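PDB 4TXG: chitinase from Chromobacterium violaceum, which probably hydrolyses the glycosidic bonds of chitin as a family GH18 glycoside hydrolase and also carries a predicted chitin-binding module. Local coordinates for residues T248-G253 with A299-Y304; V407-A412 with G561-P566; V499-I504 with G531-Y536; G664-G669 with Y673-K678; A703-A708 with V718-S723. All blocks are in the same frame, centred on the assembly; numbering follows the deposited sequence.

Contact 1 (T248-G253 with A299-Y304)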
# COMPACT_ATOMS: atom_id res chain seq x y z
N THR A 248 9.04 5.03 13.99
CA THR A 248 9.07 5.96 12.86
C THR A 248 9.79 5.33 11.66
O THR A 248 10.80 4.64 11.82
CB THR A 248 9.73 7.30 13.22
OG1 THR A 248 11.05 7.08 13.73
CG2 THR A 248 8.89 8.03 14.26
N LEU A 249 9.23 5.56 10.48
CA LEU A 249 9.83 5.06 9.25
C LEU A 249 9.96 6.20 8.25
O LEU A 249 9.11 7.09 8.20
CB LEU A 249 9.01 3.91 8.65
CG LEU A 249 8.96 2.63 9.49
CD1 LEU A 249 7.76 2.63 10.42
CD2 LEU A 249 8.95 1.39 8.60
N ILE A 250 11.02 6.17 7.46
CA ILE A 250 11.20 7.16 6.41
C ILE A 250 10.58 6.63 5.10
O ILE A 250 10.96 5.56 4.61
CB ILE A 250 12.70 7.54 6.24
CG1 ILE A 250 12.88 8.59 5.13
CG2 ILE A 250 13.59 6.29 6.01
CD1 ILE A 250 12.16 9.93 5.43
N SER A 251 9.60 7.36 4.57
CA SER A 251 8.99 6.96 3.30
C SER A 251 9.74 7.59 2.14
O SER A 251 10.06 8.77 2.16
CB SER A 251 7.52 7.34 3.24
OG SER A 251 6.80 6.75 4.30
N VAL A 252 10.01 6.78 1.12
CA VAL A 252 10.82 7.22 -0.00
C VAL A 252 10.00 7.13 -1.29
O VAL A 252 9.48 6.06 -1.62
CB VAL A 252 12.10 6.37 -0.15
CG1 VAL A 252 13.04 6.98 -1.20
CG2 VAL A 252 12.80 6.23 1.20
N GLY A 253 9.88 8.24 -2.01
CA GLY A 253 9.17 8.24 -3.28
C GLY A 253 7.88 9.04 -3.27
O GLY A 253 7.88 10.26 -3.10
N ALA A 299 22.66 4.03 6.60
CA ALA A 299 23.33 5.17 7.22
C ALA A 299 22.31 6.20 7.71
O ALA A 299 22.51 6.84 8.75
CB ALA A 299 24.30 5.81 6.23
N PHE A 300 21.24 6.37 6.94
CA PHE A 300 20.19 7.33 7.27
C PHE A 300 19.44 6.91 8.54
O PHE A 300 19.22 7.73 9.44
CB PHE A 300 19.22 7.46 6.10
CG PHE A 300 18.21 8.56 6.23
CD1 PHE A 300 17.00 8.35 6.86
CD2 PHE A 300 18.48 9.81 5.69
CE1 PHE A 300 16.06 9.39 6.96
CE2 PHE A 300 17.56 10.85 5.78
CZ PHE A 300 16.35 10.63 6.41
N LEU A 301 19.05 5.64 8.60
CA LEU A 301 18.39 5.12 9.80
C LEU A 301 19.25 5.30 11.06
O LEU A 301 18.76 5.70 12.12
CB LEU A 301 18.07 3.63 9.63
CG LEU A 301 17.12 3.24 8.50
CD1 LEU A 301 16.65 1.80 8.66
CD2 LEU A 301 15.95 4.18 8.40
N ARG A 302 20.54 5.00 10.93
CA ARG A 302 21.46 5.14 12.05
C ARG A 302 21.63 6.59 12.47
O ARG A 302 21.76 6.89 13.66
CB ARG A 302 22.82 4.54 11.68
CG ARG A 302 22.83 3.03 11.74
CD ARG A 302 24.07 2.44 11.08
NE ARG A 302 24.24 1.03 11.44
CZ ARG A 302 25.10 0.21 10.85
NH1 ARG A 302 25.87 0.63 9.86
NH2 ARG A 302 25.19 -1.05 11.26
N LYS A 303 21.63 7.49 11.50
CA LYS A 303 21.91 8.90 11.77
C LYS A 303 20.76 9.61 12.48
O LYS A 303 20.98 10.43 13.38
CB LYS A 303 22.22 9.64 10.47
CG LYS A 303 22.58 11.11 10.66
CD LYS A 303 23.03 11.71 9.34
CE LYS A 303 23.58 13.12 9.51
NZ LYS A 303 23.97 13.68 8.18
N TYR A 304 19.53 9.29 12.07
CA TYR A 304 18.37 10.03 12.55
C TYR A 304 17.45 9.23 13.46
O TYR A 304 16.42 9.73 13.92
CB TYR A 304 17.58 10.56 11.35
CG TYR A 304 18.38 11.57 10.55
CD1 TYR A 304 18.77 12.77 11.12
CD2 TYR A 304 18.76 11.30 9.24
CE1 TYR A 304 19.52 13.70 10.41
CE2 TYR A 304 19.50 12.23 8.51
CZ TYR A 304 19.87 13.43 9.10
OH TYR A 304 20.61 14.35 8.40
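Ile-250 meets Phe-300 and Leu-301, and every touching group is apolar. CG1 of Ile-250 lies 3.8 Å from CE1 of Phe-300, and CB of Ile-250 is 3.9 Å from the same ring carbon. The approach to the ring is oblique, and the two side chains cross at about a right angle. CG2 of Ile-250 reaches CD2 of Leu-301 at 4.0 Å and also lies 4.1 Å from CD1 of Phe-300. With CG1 trans to the backbone N (chi1 -180°), CG1 faces the ring while CG2 touches both partners. The Phe-300 ring has a second neighbour one helical turn on. CD2 of Tyr-304 sits 3.6 Å above the centre of one ring face.

The polar bonds lie around this apolar patch. Ile-250 pairs through its backbone with Gly-308 and Asp-310 on the next parallel strand. Ser-251 OG bonds to Asp-310 OD2. Strand 308-312 lies within the stretch with the DxxDxDxE signature of GH18 enzymes.

Strand 247-253, helix 287-304 and strand 308-312 form a beta-alpha-beta unit of the TIM barrel. The helix is therefore held here by buried hydrocarbon surfaces, while hydrogen bonds join the strands.

Contact 2 (V407-A412 with G561-P566)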
# COMPACT_ATOMS: atom_id res chain seq x y z
N VAL A 407 -17.38 9.20 -11.70
CA VAL A 407 -17.64 9.77 -10.39
C VAL A 407 -18.00 8.69 -9.38
O VAL A 407 -18.96 7.94 -9.58
CB VAL A 407 -18.78 10.80 -10.45
CG1 VAL A 407 -19.01 11.41 -9.08
CG2 VAL A 407 -18.46 11.88 -11.50
N GLY A 408 -17.26 8.61 -8.28
CA GLY A 408 -17.51 7.56 -7.31
C GLY A 408 -16.60 7.64 -6.11
O GLY A 408 -15.77 8.55 -6.03
N PRO A 409 -16.74 6.69 -5.17
CA PRO A 409 -15.98 6.73 -3.92
C PRO A 409 -14.49 6.63 -4.15
O PRO A 409 -14.02 5.90 -5.03
CB PRO A 409 -16.49 5.51 -3.14
CG PRO A 409 -17.69 5.01 -3.88
CD PRO A 409 -17.53 5.45 -5.30
N ASN A 410 -13.75 7.35 -3.31
CA ASN A 410 -12.30 7.33 -3.33
C ASN A 410 -11.73 6.00 -2.81
O ASN A 410 -10.67 5.55 -3.23
CB ASN A 410 -11.80 8.51 -2.50
CG ASN A 410 -10.30 8.64 -2.53
OD1 ASN A 410 -9.61 8.32 -1.57
ND2 ASN A 410 -9.78 9.07 -3.66
N ALA A 411 -12.47 5.35 -1.91
CA ALA A 411 -11.93 4.22 -1.17
C ALA A 411 -13.03 3.22 -0.77
O ALA A 411 -13.14 2.87 0.39
CB ALA A 411 -11.20 4.72 0.07
N ALA A 412 -13.84 2.80 -1.74
CA ALA A 412 -14.90 1.83 -1.42
C ALA A 412 -14.35 0.60 -0.70
O ALA A 412 -13.31 0.06 -1.07
CB ALA A 412 -15.61 1.40 -2.71
N GLY A 561 -24.02 1.96 2.37
CA GLY A 561 -23.47 0.90 3.21
C GLY A 561 -22.91 -0.29 2.44
O GLY A 561 -22.07 -1.03 2.95
N ALA A 562 -23.36 -0.48 1.20
CA ALA A 562 -22.82 -1.53 0.36
C ALA A 562 -21.37 -1.22 -0.01
O ALA A 562 -20.55 -2.11 -0.21
CB ALA A 562 -23.68 -1.71 -0.90
N LEU A 563 -21.06 0.07 -0.08
CA LEU A 563 -19.72 0.53 -0.44
C LEU A 563 -18.90 0.96 0.77
O LEU A 563 -17.69 1.15 0.66
CB LEU A 563 -19.82 1.71 -1.42
CG LEU A 563 -20.48 1.43 -2.77
CD1 LEU A 563 -20.85 2.73 -3.50
CD2 LEU A 563 -19.54 0.58 -3.61
N ALA A 564 -19.56 1.11 1.91
CA ALA A 564 -19.01 1.79 3.09
C ALA A 564 -18.42 3.15 2.70
O ALA A 564 -17.29 3.48 3.04
CB ALA A 564 -17.95 0.92 3.79
N ALA A 565 -19.22 3.94 1.99
CA ALA A 565 -18.75 5.20 1.42
C ALA A 565 -19.69 6.37 1.70
O ALA A 565 -20.86 6.32 1.34
CB ALA A 565 -18.55 5.04 -0.07
N PRO A 566 -19.17 7.41 2.36
CA PRO A 566 -19.90 8.67 2.48
C PRO A 566 -19.48 9.64 1.38
O PRO A 566 -18.37 9.54 0.85
CB PRO A 566 -19.49 9.20 3.86
CG PRO A 566 -18.07 8.65 4.05
CD PRO A 566 -17.92 7.42 3.14
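Pro-409 packs on Leu-563 and Ala-565, and Ala-412 packs beside Leu-563. From 407-412 come the proline ring and the methyl group of Ala-412. CB of Pro-409 touches CB of Ala-565 at 3.7 Å, and CG of Pro-409 touches CD1 of Leu-563 at 3.9 Å. Pro-409 and Leu-563 cross at about a right angle.

Leu-563 splits its two methyl groups. CD1 goes to the proline, while CD2 reaches CB of Ala-412 at 4.1 Å. Its CG is anti to the carbonyl carbon (chi1 -63°), and chi2 of 165° spreads the methyl groups to these two neighbours. Leu-563 thus bridges both ends of the touching part of the loop. Ala-565 has just a methyl group, which lies against CB and CG of the same proline.

One contact involves the backbone. CA of Ala-412 is 3.5 Å from O of Leu-563, with an angle of 127° at the hydrogen, a bent CA-H...O contact. Leu-563 also has a backbone hydrogen bond with Leu-413, the next residue of the loop.

Segment 561-566 makes the turn between strands 556-560 and 565-570. Ala-564 and Ala-565 form a G1 beta bulge opposite Asn-560, whose OD1 accepts from Leu-563 N. These strands belong to the antiparallel sheet inserted after barrel strand 457-462, as in the insertion domain of subfamily A GH18 chitinases. Segment 407-412 follows barrel strand 391-395.

All four touching residues are buried. The hairpin turn and the barrel loop are thus joined mainly by apolar side chains, with a backbone bond beside them.

Contact 3 (V499-I504 with G531-Y536)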
# COMPACT_ATOMS: atom_id res chain seq x y z
N VAL A 499 -13.38 22.75 -7.81
CA VAL A 499 -12.44 23.86 -7.69
C VAL A 499 -12.79 24.79 -6.54
O VAL A 499 -13.85 24.67 -5.92
CB VAL A 499 -12.39 24.70 -9.00
CG1 VAL A 499 -11.84 23.86 -10.18
CG2 VAL A 499 -13.77 25.28 -9.33
N GLY A 500 -11.88 25.72 -6.25
CA GLY A 500 -12.15 26.79 -5.30
C GLY A 500 -12.39 26.30 -3.89
O GLY A 500 -11.54 25.61 -3.31
N ILE A 501 -13.55 26.63 -3.33
CA ILE A 501 -13.89 26.23 -1.96
C ILE A 501 -14.03 24.71 -1.86
O ILE A 501 -13.98 24.14 -0.77
CB ILE A 501 -15.18 26.92 -1.48
CG1 ILE A 501 -15.33 26.81 0.05
CG2 ILE A 501 -16.40 26.36 -2.22
CD1 ILE A 501 -16.46 27.65 0.63
N ASP A 502 -14.18 24.06 -3.02
CA ASP A 502 -14.27 22.59 -3.08
C ASP A 502 -12.92 21.91 -3.29
O ASP A 502 -12.87 20.70 -3.53
CB ASP A 502 -15.21 22.17 -4.21
CG ASP A 502 -16.62 22.66 -4.01
OD1 ASP A 502 -17.08 22.68 -2.85
OD2 ASP A 502 -17.27 23.01 -5.03
N ASN A 503 -11.82 22.65 -3.19
CA ASN A 503 -10.52 22.14 -3.62
C ASN A 503 -9.37 22.83 -2.87
O ASN A 503 -8.36 23.19 -3.47
CB ASN A 503 -10.39 22.33 -5.14
CG ASN A 503 -9.19 21.61 -5.74
OD1 ASN A 503 -8.84 20.50 -5.35
ND2 ASN A 503 -8.56 22.26 -6.72
N ILE A 504 -9.52 23.01 -1.56
CA ILE A 504 -8.60 23.91 -0.85
C ILE A 504 -7.20 23.33 -0.64
O ILE A 504 -6.27 24.08 -0.37
CB ILE A 504 -9.18 24.34 0.53
CG1 ILE A 504 -9.07 23.23 1.58
CG2 ILE A 504 -10.61 24.83 0.37
CD1 ILE A 504 -9.37 23.74 3.02
N GLY A 531 -22.39 23.81 6.39
CA GLY A 531 -22.69 25.10 5.79
C GLY A 531 -21.74 26.21 6.24
O GLY A 531 -22.12 27.39 6.26
N LEU A 532 -20.52 25.82 6.59
CA LEU A 532 -19.48 26.76 7.03
C LEU A 532 -18.36 26.80 6.00
O LEU A 532 -17.94 25.76 5.49
CB LEU A 532 -18.92 26.34 8.40
CG LEU A 532 -19.93 26.25 9.55
CD1 LEU A 532 -19.29 25.61 10.77
CD2 LEU A 532 -20.50 27.63 9.89
N ALA A 533 -17.88 27.99 5.69
CA ALA A 533 -16.89 28.13 4.62
C ALA A 533 -15.48 27.82 5.10
O ALA A 533 -14.63 27.38 4.33
CB ALA A 533 -16.94 29.53 4.03
N GLY A 534 -15.23 28.08 6.39
CA GLY A 534 -13.91 27.89 6.97
C GLY A 534 -13.13 29.19 7.09
O GLY A 534 -12.84 29.84 6.09
N SER A 535 -12.78 29.56 8.31
CA SER A 535 -12.09 30.83 8.56
C SER A 535 -10.64 30.82 8.06
O SER A 535 -9.99 31.87 7.98
CB SER A 535 -12.11 31.17 10.05
OG SER A 535 -11.38 30.20 10.79
N TYR A 536 -10.14 29.63 7.75
CA TYR A 536 -8.77 29.41 7.29
C TYR A 536 -8.56 29.64 5.79
O TYR A 536 -7.45 29.50 5.30
CB TYR A 536 -8.36 27.97 7.64
CG TYR A 536 -9.49 26.99 7.37
CD1 TYR A 536 -9.81 26.62 6.07
CD2 TYR A 536 -10.27 26.48 8.40
CE1 TYR A 536 -10.87 25.76 5.79
CE2 TYR A 536 -11.32 25.60 8.15
CZ TYR A 536 -11.61 25.25 6.84
OH TYR A 536 -12.66 24.40 6.58
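Tyr-536 touches Ile-504, and Ala-533 touches Ile-501. Tyr-536 can be followed outward. At CB, chi1 of 42° sets CG between the backbone N and the carbonyl carbon. This folds the ring back over its own chain. One face then lies on CA of Gly-534, which is 3.5 Å above the ring plane and offset toward the rim. Gly-534 has no side chain, and the ring can come this close to its backbone. Further out, CE1 meets CD1 of Ile-504 at 3.7 Å. That methyl group comes obliquely to the ring, and the two side chains cross at about a right angle. At the tip, OH bonds to ND1 of His-524.

The outer chain of Ile-504 is extended (chi2 168°), which carries CD1 farthest out, and CD1 is the atom that meets the ring. In the second pair, CD1 of Ile-501 lies 3.9 Å from CB of Ala-533 and 4.0 Å from CA of Ala-533.

His-524 links the two segments. Its NE2 bonds to the backbone O of Ile-501, and its ND1 holds the tyrosine hydroxyl. The carbonyl can only accept, so NE2 probably carries a proton in this chain of bonds.

His-524 belongs to helix 522-530, which connects the two segments and packs against both isoleucines through His-524 and Leu-528. The helix ends in a Schellman motif at Gly-531, and the chain then turns into 532-536. Asp-502 reaches strand 575-578 and forms a salt bridge with Lys-573, which ties this loop to the inserted antiparallel sheet.

Contact 4 (G664-G669 with Y673-K678)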
# COMPACT_ATOMS: atom_id res chain seq x y z
N GLY A 664 6.18 -17.69 -13.67
CA GLY A 664 7.05 -16.78 -14.39
C GLY A 664 6.68 -16.72 -15.86
O GLY A 664 5.63 -17.22 -16.26
N GLY A 665 7.53 -16.09 -16.67
CA GLY A 665 7.22 -15.94 -18.09
C GLY A 665 6.01 -15.07 -18.34
O GLY A 665 5.21 -15.32 -19.25
N PHE A 666 5.86 -14.03 -17.52
CA PHE A 666 4.78 -13.06 -17.72
C PHE A 666 5.07 -12.18 -18.93
O PHE A 666 6.22 -11.78 -19.15
CB PHE A 666 4.61 -12.17 -16.48
CG PHE A 666 3.94 -12.85 -15.32
CD1 PHE A 666 2.56 -12.82 -15.17
CD2 PHE A 666 4.69 -13.51 -14.35
CE1 PHE A 666 1.93 -13.43 -14.09
CE2 PHE A 666 4.07 -14.13 -13.26
CZ PHE A 666 2.69 -14.09 -13.14
N LYS A 667 4.05 -11.86 -19.72
CA LYS A 667 4.21 -10.87 -20.77
C LYS A 667 4.20 -9.47 -20.16
O LYS A 667 3.90 -9.30 -18.97
CB LYS A 667 3.09 -10.99 -21.82
CG LYS A 667 3.01 -12.33 -22.54
CD LYS A 667 1.72 -12.38 -23.34
CE LYS A 667 1.37 -13.78 -23.79
NZ LYS A 667 -0.04 -13.83 -24.27
N LEU A 668 4.53 -8.47 -20.97
CA LEU A 668 4.33 -7.08 -20.58
C LEU A 668 2.87 -6.90 -20.20
O LEU A 668 1.99 -7.54 -20.78
CB LEU A 668 4.73 -6.12 -21.69
CG LEU A 668 6.21 -6.14 -22.09
CD1 LEU A 668 6.51 -5.00 -23.05
CD2 LEU A 668 7.09 -6.04 -20.86
N GLY A 669 2.61 -6.03 -19.24
CA GLY A 669 1.29 -5.91 -18.65
C GLY A 669 0.13 -5.72 -19.59
O GLY A 669 -0.93 -6.31 -19.39
N TYR A 673 -3.61 -10.24 -20.81
CA TYR A 673 -5.04 -10.57 -20.78
C TYR A 673 -5.29 -11.79 -21.65
O TYR A 673 -5.07 -11.74 -22.86
CB TYR A 673 -5.91 -9.42 -21.29
CG TYR A 673 -5.72 -8.07 -20.63
CD1 TYR A 673 -4.65 -7.25 -20.98
CD2 TYR A 673 -6.62 -7.61 -19.69
CE1 TYR A 673 -4.49 -6.01 -20.38
CE2 TYR A 673 -6.47 -6.38 -19.09
CZ TYR A 673 -5.40 -5.58 -19.44
OH TYR A 673 -5.25 -4.36 -18.84
N PRO A 674 -5.72 -12.91 -21.05
CA PRO A 674 -5.81 -13.18 -19.62
C PRO A 674 -4.40 -13.36 -19.07
O PRO A 674 -3.43 -13.25 -19.81
CB PRO A 674 -6.60 -14.49 -19.57
CG PRO A 674 -6.23 -15.18 -20.83
CD PRO A 674 -6.13 -14.08 -21.85
N ILE A 675 -4.30 -13.62 -17.77
CA ILE A 675 -3.00 -13.76 -17.14
C ILE A 675 -2.53 -15.20 -17.30
O ILE A 675 -3.10 -16.11 -16.70
CB ILE A 675 -3.07 -13.34 -15.66
CG1 ILE A 675 -3.64 -11.93 -15.57
CG2 ILE A 675 -1.69 -13.39 -15.01
CD1 ILE A 675 -3.78 -11.37 -14.13
N ASN A 676 -1.51 -15.42 -18.13
CA ASN A 676 -1.10 -16.80 -18.40
C ASN A 676 0.40 -17.04 -18.28
O ASN A 676 1.11 -17.28 -19.27
CB ASN A 676 -1.62 -17.25 -19.77
CG ASN A 676 -0.96 -16.53 -20.91
OD1 ASN A 676 -0.56 -15.37 -20.77
ND2 ASN A 676 -0.81 -17.22 -22.04
N PRO A 677 0.90 -17.00 -17.04
CA PRO A 677 2.30 -17.33 -16.77
C PRO A 677 2.55 -18.82 -16.85
O PRO A 677 1.61 -19.62 -16.94
CB PRO A 677 2.50 -16.84 -15.35
CG PRO A 677 1.14 -17.06 -14.71
CD PRO A 677 0.17 -16.65 -15.80
N LYS A 678 3.81 -19.20 -16.81
CA LYS A 678 4.20 -20.60 -16.76
C LYS A 678 4.48 -20.99 -15.31
O LYS A 678 5.20 -20.28 -14.60
CB LYS A 678 5.43 -20.82 -17.63
CG LYS A 678 5.79 -22.27 -17.88
CD LYS A 678 6.94 -22.36 -18.87
CE LYS A 678 6.56 -21.72 -20.20
NZ LYS A 678 7.76 -21.48 -21.05
O HOH W 1 1.39 -13.36 -19.38
O HOH W 2 -2.29 -13.49 -22.37
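Pro-677 lies over one face of the Phe-666 ring. Its CB is 3.6 Å from the ring centroid and 16° off the normal, a CH-pi contact. Ile-675 comes to the ring at the edge, with CG2 3.7 Å from CE1 of Phe-666. The ring is placed by chi1 of -74°, which puts CG anti to the carbonyl carbon.

Beside this cluster the backbones pair. Gly-664 N bonds to Lys-678 O at 2.9 Å, and Lys-678 N bonds to Gly-664 O at 2.7 Å. This antiparallel hydrogen-bonded pair closes the link between strands 659-664 and 678-683 of the beta-sandwich.

Farther along the loop, water takes over. One water accepts from Lys-667 N and donates to Asn-676 OD1, 3.1 Å from each. A second accepts from NZ of Lys-667 and lies near Pro-674 O and Asn-676 OD1. The direct gap from Lys-667 NZ to Asn-676 OD1 is 3.9 Å.

Backbone bonds of Ile-675 with Tyr-759 and of Pro-677 with Val-757 position the second segment. Ile-675 also touches Arg-378, far back in the chain in the GH18 part.

Direct bonds thus fix the register at the strand ends, while farther out the two sides are held through water.

Contact 5 (A703-A708 with V718-S723). With CS (cesium ion), chain G.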
# COMPACT_ATOMS: atom_id res chain seq x y z
N ALA A 703 -8.57 -13.62 -7.65
CA ALA A 703 -8.86 -14.19 -8.96
C ALA A 703 -10.07 -15.09 -8.85
O ALA A 703 -10.22 -15.80 -7.85
CB ALA A 703 -7.66 -14.98 -9.50
N PRO A 704 -10.93 -15.07 -9.87
CA PRO A 704 -12.09 -15.96 -9.90
C PRO A 704 -11.67 -17.42 -9.81
O PRO A 704 -10.57 -17.77 -10.22
CB PRO A 704 -12.73 -15.67 -11.27
CG PRO A 704 -12.22 -14.34 -11.66
CD PRO A 704 -10.87 -14.18 -11.04
N ALA A 705 -12.55 -18.26 -9.28
CA ALA A 705 -12.17 -19.65 -9.00
C ALA A 705 -12.28 -20.53 -10.24
O ALA A 705 -12.73 -21.67 -10.17
CB ALA A 705 -13.04 -20.21 -7.87
N ASN A 706 -11.86 -20.00 -11.39
CA ASN A 706 -11.88 -20.77 -12.63
C ASN A 706 -10.48 -20.95 -13.22
O ASN A 706 -10.33 -21.22 -14.42
CB ASN A 706 -12.81 -20.11 -13.65
CG ASN A 706 -12.43 -18.66 -13.93
OD1 ASN A 706 -11.41 -18.17 -13.47
ND2 ASN A 706 -13.27 -17.98 -14.69
N ILE A 707 -9.47 -20.82 -12.38
CA ILE A 707 -8.09 -21.01 -12.80
C ILE A 707 -7.91 -22.39 -13.43
O ILE A 707 -8.49 -23.38 -12.98
CB ILE A 707 -7.13 -20.82 -11.60
CG1 ILE A 707 -5.68 -21.05 -12.01
CG2 ILE A 707 -7.52 -21.73 -10.46
CD1 ILE A 707 -4.68 -20.45 -11.02
N ALA A 708 -7.15 -22.46 -14.51
CA ALA A 708 -6.98 -23.70 -15.24
C ALA A 708 -5.58 -23.76 -15.83
O ALA A 708 -4.81 -22.81 -15.70
CB ALA A 708 -8.03 -23.82 -16.33
N VAL A 718 -10.10 -27.27 -6.14
CA VAL A 718 -10.71 -28.37 -5.40
C VAL A 718 -11.48 -27.86 -4.19
O VAL A 718 -12.29 -28.58 -3.60
CB VAL A 718 -9.66 -29.42 -4.95
CG1 VAL A 718 -9.19 -30.22 -6.14
CG2 VAL A 718 -8.49 -28.75 -4.24
N SER A 719 -11.23 -26.61 -3.82
CA SER A 719 -11.89 -26.01 -2.68
C SER A 719 -12.06 -24.51 -2.91
O SER A 719 -11.09 -23.75 -2.83
CB SER A 719 -11.09 -26.26 -1.40
OG SER A 719 -11.75 -25.69 -0.28
N ALA A 720 -13.28 -24.10 -3.21
CA ALA A 720 -13.53 -22.70 -3.53
C ALA A 720 -13.85 -21.90 -2.28
O ALA A 720 -14.87 -22.14 -1.63
CB ALA A 720 -14.67 -22.58 -4.54
N GLY A 721 -12.99 -20.96 -1.93
CA GLY A 721 -13.27 -20.07 -0.82
C GLY A 721 -14.26 -19.00 -1.20
O GLY A 721 -14.90 -18.39 -0.34
N HIS A 722 -14.37 -18.74 -2.49
CA HIS A 722 -15.35 -17.78 -2.97
C HIS A 722 -16.01 -18.21 -4.28
O HIS A 722 -15.33 -18.57 -5.23
CB HIS A 722 -14.73 -16.40 -3.17
CG HIS A 722 -15.72 -15.40 -3.68
ND1 HIS A 722 -16.55 -14.68 -2.84
CD2 HIS A 722 -16.08 -15.05 -4.94
CE1 HIS A 722 -17.35 -13.92 -3.56
NE2 HIS A 722 -17.09 -14.13 -4.85
N SER A 723 -17.34 -18.13 -4.31
CA SER A 723 -18.10 -18.35 -5.53
C SER A 723 -19.13 -17.25 -5.70
O SER A 723 -19.58 -16.65 -4.72
CB SER A 723 -18.79 -19.72 -5.49
OG SER A 723 -17.84 -20.76 -5.34
CS CS G . -10.65 -22.83 0.76
O HOH W 3 -14.54 -16.93 -7.60
O HOH W 4 -7.51 -23.36 1.36
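The loop leading to strand 708-709 meets the chain just past edge strand 716-719, where Ala-705 touches Ala-720 and His-722. The direct contact is slight. CB of Ala-705 lies 4.4 Å from CB of Ala-720. The same methyl group is 3.9 Å from the backbone O of His-722.

A water makes the polar link. It accepts from N of Ala-705 at 2.9 Å and donates to O of His-722 at 3.0 Å. It also lies in the plane of the His-722 imidazole, at its edge. The carbonyl of His-722 thus meets the methyl group of Ala-705 and a water held by the N of Ala-705.

The loop crosses between two sheets of a beta-sandwich. Strand 694-700, before it, belongs to the six-stranded sheet, and strand 708-709, after it, to the four-stranded one. Strand 716-719 lies at an edge of the first sheet. It ends in a classic beta bulge, where Val-718 and Ser-719 both face Arg-736 of the adjacent strand.

The His-722 ring is held at both nitrogens. NE2 bonds to Gly-724 O and ND1 to Lys-731 N, which fixes the ring rotation and suggests a proton on NE2. Asn-735 OD1 takes the backbone N of His-722.

Ser-719 binds a cesium ion instead of the facing loop. Its OG is anti to the backbone N (chi1 -179°) and lies 3.2 Å from cesium. A water at 3.2 Å from cesium and O of Phe-734 are further ligands.

In the fold
Contacts 1, 2 and 3 lie in the GH18 region and are made by buried residues, apart from the partly exposed Ala-533 of contact 3. Contacts 4 and 5 lie in the beta-sandwich and are only partly buried. Contact 1 joins a barrel strand to its helix. Contact 2 joins a barrel loop to the inserted sheet. Contact 3 lies within that insertion, nested along the chain inside the loop closed by contact 2. Contacts 1 and 2 lie on opposite sides of the chain's centre. Across the first three the side chains meet through apolar groups. Water bridges appear in 4 and 5, whose centres are 19 Å apart, and direct backbone pairing between the segments appears in 4.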